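Local coordinates for probable tRNA pseudouridine synthase D (Methanosarcina mazei, PDB 1Z2Z), which probably converts the uridine at position 13 of transfer RNAs into pseudouridine, as a member of the TruD family of pseudouridine synthases, at residues A[30-35]-A[138-143]; A[165-170]-A[426-431]. All coordinates share one frame; numbering follows the deposited sequence.

Contact 1: A[30-35]-A[138-143]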
# COMPACT_ATOMS: atom_id res chain seq x y z
N ILE A 30 1.60 -12.42 18.58
CA ILE A 30 2.24 -12.82 17.34
C ILE A 30 1.28 -13.66 16.48
O ILE A 30 1.01 -13.29 15.35
CB ILE A 30 3.54 -13.61 17.61
CG1 ILE A 30 4.34 -12.93 18.73
CG2 ILE A 30 4.39 -13.67 16.37
CD1 ILE A 30 4.81 -11.52 18.42
N GLU A 31 0.74 -14.74 17.01
CA GLU A 31 -0.17 -15.54 16.21
C GLU A 31 -1.47 -14.83 15.77
O GLU A 31 -2.28 -15.41 15.05
CB GLU A 31 -0.53 -16.85 16.93
CG GLU A 31 0.59 -17.90 17.00
CD GLU A 31 1.74 -17.46 17.90
OE1 GLU A 31 1.53 -16.60 18.78
OE2 GLU A 31 2.87 -18.01 17.73
N ASP A 32 -1.68 -13.59 16.18
CA ASP A 32 -2.91 -12.88 15.80
C ASP A 32 -2.85 -12.31 14.39
O ASP A 32 -3.79 -11.66 13.92
CB ASP A 32 -3.22 -11.75 16.78
CG ASP A 32 -3.94 -12.24 18.04
OD1 ASP A 32 -4.23 -11.40 18.91
OD2 ASP A 32 -4.20 -13.46 18.14
N PHE A 33 -1.73 -12.57 13.71
CA PHE A 33 -1.55 -12.09 12.35
C PHE A 33 -0.80 -13.14 11.55
O PHE A 33 0.42 -13.08 11.44
CB PHE A 33 -0.76 -10.78 12.34
CG PHE A 33 -1.11 -9.89 11.18
CD1 PHE A 33 -2.06 -8.89 11.31
CD2 PHE A 33 -0.52 -10.09 9.94
CE1 PHE A 33 -2.42 -8.10 10.23
CE2 PHE A 33 -0.88 -9.31 8.85
CZ PHE A 33 -1.83 -8.31 9.00
N ILE A 34 -1.53 -14.09 10.98
CA ILE A 34 -0.88 -15.13 10.21
C ILE A 34 -0.94 -14.83 8.72
O ILE A 34 -2.01 -14.58 8.17
CB ILE A 34 -1.51 -16.48 10.53
CG1 ILE A 34 -1.28 -16.76 12.03
CG2 ILE A 34 -0.93 -17.56 9.63
CD1 ILE A 34 -1.69 -18.13 12.51
N VAL A 35 0.22 -14.85 8.08
CA VAL A 35 0.32 -14.57 6.66
C VAL A 35 1.06 -15.69 5.96
O VAL A 35 2.25 -15.85 6.16
CB VAL A 35 1.11 -13.29 6.41
CG1 VAL A 35 1.15 -13.00 4.93
CG2 VAL A 35 0.52 -12.15 7.18
N THR A 138 -6.60 -11.45 13.44
CA THR A 138 -7.45 -11.55 14.61
C THR A 138 -7.56 -10.20 15.31
O THR A 138 -6.55 -9.66 15.75
CB THR A 138 -6.89 -12.55 15.62
OG1 THR A 138 -6.91 -13.86 15.05
CG2 THR A 138 -7.70 -12.52 16.92
N VAL A 139 -8.77 -9.67 15.40
CA VAL A 139 -9.00 -8.40 16.06
C VAL A 139 -9.44 -8.79 17.47
O VAL A 139 -10.25 -9.71 17.63
CB VAL A 139 -10.13 -7.57 15.33
CG1 VAL A 139 -10.12 -6.13 15.80
CG2 VAL A 139 -9.94 -7.62 13.82
N ARG A 140 -8.90 -8.12 18.48
CA ARG A 140 -9.22 -8.39 19.90
C ARG A 140 -9.60 -7.12 20.66
O ARG A 140 -9.23 -6.02 20.27
CB ARG A 140 -8.02 -9.04 20.61
CG ARG A 140 -7.65 -10.43 20.17
CD ARG A 140 -6.50 -10.96 21.01
NE ARG A 140 -6.06 -12.29 20.59
CZ ARG A 140 -6.79 -13.39 20.68
NH1 ARG A 140 -6.31 -14.55 20.27
NH2 ARG A 140 -8.02 -13.34 21.17
N ASN A 141 -10.32 -7.30 21.77
CA ASN A 141 -10.74 -6.19 22.64
C ASN A 141 -11.84 -5.29 22.07
O ASN A 141 -11.76 -4.06 22.14
CB ASN A 141 -9.53 -5.32 23.00
CG ASN A 141 -9.73 -4.57 24.30
OD1 ASN A 141 -9.00 -3.62 24.61
ND2 ASN A 141 -10.71 -5.00 25.08
N ILE A 142 -12.86 -5.92 21.51
CA ILE A 142 -13.97 -5.19 20.96
C ILE A 142 -15.05 -4.98 22.01
O ILE A 142 -15.43 -5.91 22.73
CB ILE A 142 -14.56 -5.92 19.74
CG1 ILE A 142 -15.82 -5.17 19.26
CG2 ILE A 142 -14.86 -7.35 20.10
CD1 ILE A 142 -16.49 -5.79 18.04
N GLU A 143 -15.55 -3.75 22.07
CA GLU A 143 -16.59 -3.35 23.01
C GLU A 143 -17.93 -4.03 22.72
O GLU A 143 -18.99 -3.45 22.99
CB GLU A 143 -16.76 -1.82 22.97
CG GLU A 143 -17.31 -1.26 21.63
CD GLU A 143 -17.42 0.26 21.60
OE1 GLU A 143 -18.10 0.84 22.48
OE2 GLU A 143 -16.83 0.89 20.68
O HOH W 1 -4.00 -8.96 14.76

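Contact 2: A[165-170]-A[426-431]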
# COMPACT_ATOMS: atom_id res chain seq x y z
N GLY A 165 -16.24 -6.30 -3.10
CA GLY A 165 -15.07 -6.36 -2.24
C GLY A 165 -14.94 -5.07 -1.46
O GLY A 165 -15.94 -4.51 -0.99
N VAL A 166 -13.71 -4.58 -1.33
CA VAL A 166 -13.46 -3.33 -0.61
C VAL A 166 -12.84 -2.33 -1.57
O VAL A 166 -12.19 -2.71 -2.54
CB VAL A 166 -12.57 -3.58 0.66
CG1 VAL A 166 -13.12 -4.77 1.43
CG2 VAL A 166 -11.12 -3.81 0.28
N PRO A 167 -13.05 -1.02 -1.35
CA PRO A 167 -12.48 -0.02 -2.24
C PRO A 167 -10.98 -0.11 -2.36
O PRO A 167 -10.30 -0.46 -1.40
CB PRO A 167 -12.94 1.31 -1.63
CG PRO A 167 -13.16 0.99 -0.20
CD PRO A 167 -13.79 -0.38 -0.25
N ASN A 168 -10.48 0.19 -3.55
CA ASN A 168 -9.05 0.12 -3.77
C ASN A 168 -8.34 1.41 -3.37
O ASN A 168 -7.57 1.97 -4.16
CB ASN A 168 -8.75 -0.20 -5.23
CG ASN A 168 -7.36 -0.73 -5.42
OD1 ASN A 168 -7.06 -1.85 -5.00
ND2 ASN A 168 -6.47 0.09 -6.01
N PHE A 169 -8.61 1.88 -2.15
CA PHE A 169 -8.01 3.11 -1.63
C PHE A 169 -6.49 3.03 -1.45
O PHE A 169 -5.93 1.94 -1.27
CB PHE A 169 -8.62 3.45 -0.27
CG PHE A 169 -9.99 4.07 -0.33
CD1 PHE A 169 -10.18 5.32 -0.91
CD2 PHE A 169 -11.09 3.43 0.24
CE1 PHE A 169 -11.44 5.92 -0.92
CE2 PHE A 169 -12.35 4.03 0.24
CZ PHE A 169 -12.53 5.27 -0.34
N PHE A 170 -5.83 4.18 -1.50
CA PHE A 170 -4.38 4.24 -1.31
C PHE A 170 -4.10 4.48 0.18
O PHE A 170 -4.27 5.58 0.70
CB PHE A 170 -3.74 5.36 -2.16
CG PHE A 170 -3.27 4.89 -3.52
CD1 PHE A 170 -2.07 4.19 -3.66
CD2 PHE A 170 -4.06 5.09 -4.66
CE1 PHE A 170 -1.68 3.68 -4.90
CE2 PHE A 170 -3.67 4.58 -5.90
CZ PHE A 170 -2.49 3.88 -6.02
N LEU A 426 -9.04 -4.57 6.25
CA LEU A 426 -9.33 -4.36 7.66
C LEU A 426 -10.08 -3.07 7.96
O LEU A 426 -10.98 -3.06 8.78
CB LEU A 426 -8.04 -4.39 8.46
CG LEU A 426 -7.37 -5.76 8.53
CD1 LEU A 426 -6.08 -5.63 9.32
CD2 LEU A 426 -8.29 -6.78 9.18
N ARG A 427 -9.70 -1.99 7.29
CA ARG A 427 -10.34 -0.70 7.49
C ARG A 427 -11.88 -0.78 7.41
O ARG A 427 -12.58 -0.16 8.21
CB ARG A 427 -9.81 0.31 6.48
CG ARG A 427 -10.17 1.75 6.79
CD ARG A 427 -9.63 2.70 5.72
NE ARG A 427 -10.65 2.99 4.71
CZ ARG A 427 -11.54 3.97 4.80
NH1 ARG A 427 -11.55 4.78 5.85
NH2 ARG A 427 -12.44 4.13 3.85
N GLU A 428 -12.43 -1.53 6.46
CA GLU A 428 -13.88 -1.63 6.35
C GLU A 428 -14.48 -2.45 7.49
O GLU A 428 -15.68 -2.36 7.77
CB GLU A 428 -14.29 -2.25 5.00
CG GLU A 428 -13.85 -1.46 3.76
CD GLU A 428 -14.43 -0.04 3.70
OE1 GLU A 428 -13.62 0.90 3.49
OE2 GLU A 428 -15.66 0.13 3.84
N TYR A 429 -13.65 -3.26 8.14
CA TYR A 429 -14.10 -4.09 9.26
C TYR A 429 -13.91 -3.44 10.61
O TYR A 429 -14.70 -3.66 11.52
CB TYR A 429 -13.38 -5.43 9.29
CG TYR A 429 -13.96 -6.44 8.35
CD1 TYR A 429 -13.60 -6.43 7.01
CD2 TYR A 429 -14.88 -7.39 8.79
CE1 TYR A 429 -14.14 -7.35 6.13
CE2 TYR A 429 -15.43 -8.32 7.91
CZ TYR A 429 -15.05 -8.29 6.59
OH TYR A 429 -15.58 -9.18 5.69
N MSE A 430 -12.85 -2.66 10.76
CA MSE A 430 -12.58 -2.03 12.04
C MSE A 430 -12.95 -0.57 12.07
O MSE A 430 -13.26 -0.03 13.13
CB MSE A 430 -11.11 -2.15 12.41
CG MSE A 430 -10.66 -3.55 12.78
SE MSE A 430 -8.73 -3.61 12.83
CE MSE A 430 -8.46 -3.08 14.68
N LYS A 431 -12.88 0.07 10.91
CA LYS A 431 -13.19 1.49 10.81
C LYS A 431 -12.62 2.25 12.00
O LYS A 431 -13.37 2.87 12.76
CB LYS A 431 -14.71 1.72 10.73
CG LYS A 431 -15.39 1.09 9.51
CD LYS A 431 -16.82 1.58 9.34
CE LYS A 431 -17.52 0.89 8.18
NZ LYS A 431 -17.79 -0.56 8.41

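Contact 1: A[30-35]-A[138-143]
D32 and R140 meet in a buried salt bridge within the mixed beta sheet, where the 3-10 segment just ahead of strand 33-39 meets strand 130-142. D32 can be followed outward: its CB lies 3.9 Å from CB of T138. Placed beside the backbone N (chi1 -82°), D32 CG passes 3.8 Å from T138 CB on the way to the guanidinium of R140. D32 OD1 receives R140 NE on the oxygen's syn side at 2.6 Å, in a bent bond (N-H...O 131°); OD2 receives a weak second one from R140 NH1. The two planes stand 41° apart, so the grip is two-pronged but twisted. A long, weak ion pair joins R140 NH2 to E402. Replacing R140 by an alanine is likely to cost the buried D32 carboxylate its charged partner and leave weaker restraints on its rotation, such as the weak bond from E29 N to OD1. About 11 Å separate the D32 side chain from that of D86, the predicted nucleophile. In the backbone, T138 N donates to D32 O at 2.9 Å, and a water donates to that same oxygen and to T138 O, each at 2.8 Å. T138 CG2 sits 3.9 Å above the centre of the guanidinium face of R140.

Contact 2: A[165-170]-A[426-431]
E428 of the C-terminal helix 423-430 lies against V166 and P167 of the short strand 165-167, and R427 meets F169 just beyond them. No hydrogen bond crosses this interface; the evidence is for apolar contact and for polar groups held by other partners. The apolar part is carried by the stem of E428: its CG lies 4.0 Å from V166 CB, the two side chains sliding past each other in opposite directions. A bend at chi2 (-61°) turns the carboxylate toward the proline ring, bringing E428 OE1 to 3.7 Å from P167 CG. The aromatic part is the approach of R427 NH2 to F169 CE2, 3.6 Å away. Ring and guanidinium planes are 89° apart, and the approach is oblique. Among the charged groups, R427 NH2 is 3.5 Å from E428 OE1, a long salt bridge within the helix. The stronger hold on R427 comes from the N-terminal region, where NH2 donates to L14 O and NH1 pairs with E7; E428 OE2 likewise accepts from T17 N. The contact thus lies between several elements: strand 165-167 pairs antiparallel with strand 389-391, V166 also touches I160 of helix 146-163, and F169 packs on N279 and C283 of helix 263-287.

Contact 1 and contact 2 follow one another in series along the chain, the first closing before the second opens, and their centres are about 17 Å apart. Strand 130-142, which carries the second half of contact 1, leads through helix 146-163 to strand 165-167, where contact 2 begins. From the other direction, strand 408-417 pairs with strand 130-142 and precedes helix 423-430. The two contacts also touch directly: V139 CG1 lies 3.7 Å from CE of M430, a selenomethionine. Contact 1 joins the lead-in to strand 33-39 to strand 130-142 within the mixed sheet, whereas contact 2 joins the C-terminal helix beside that sheet to a separate two-stranded sheet.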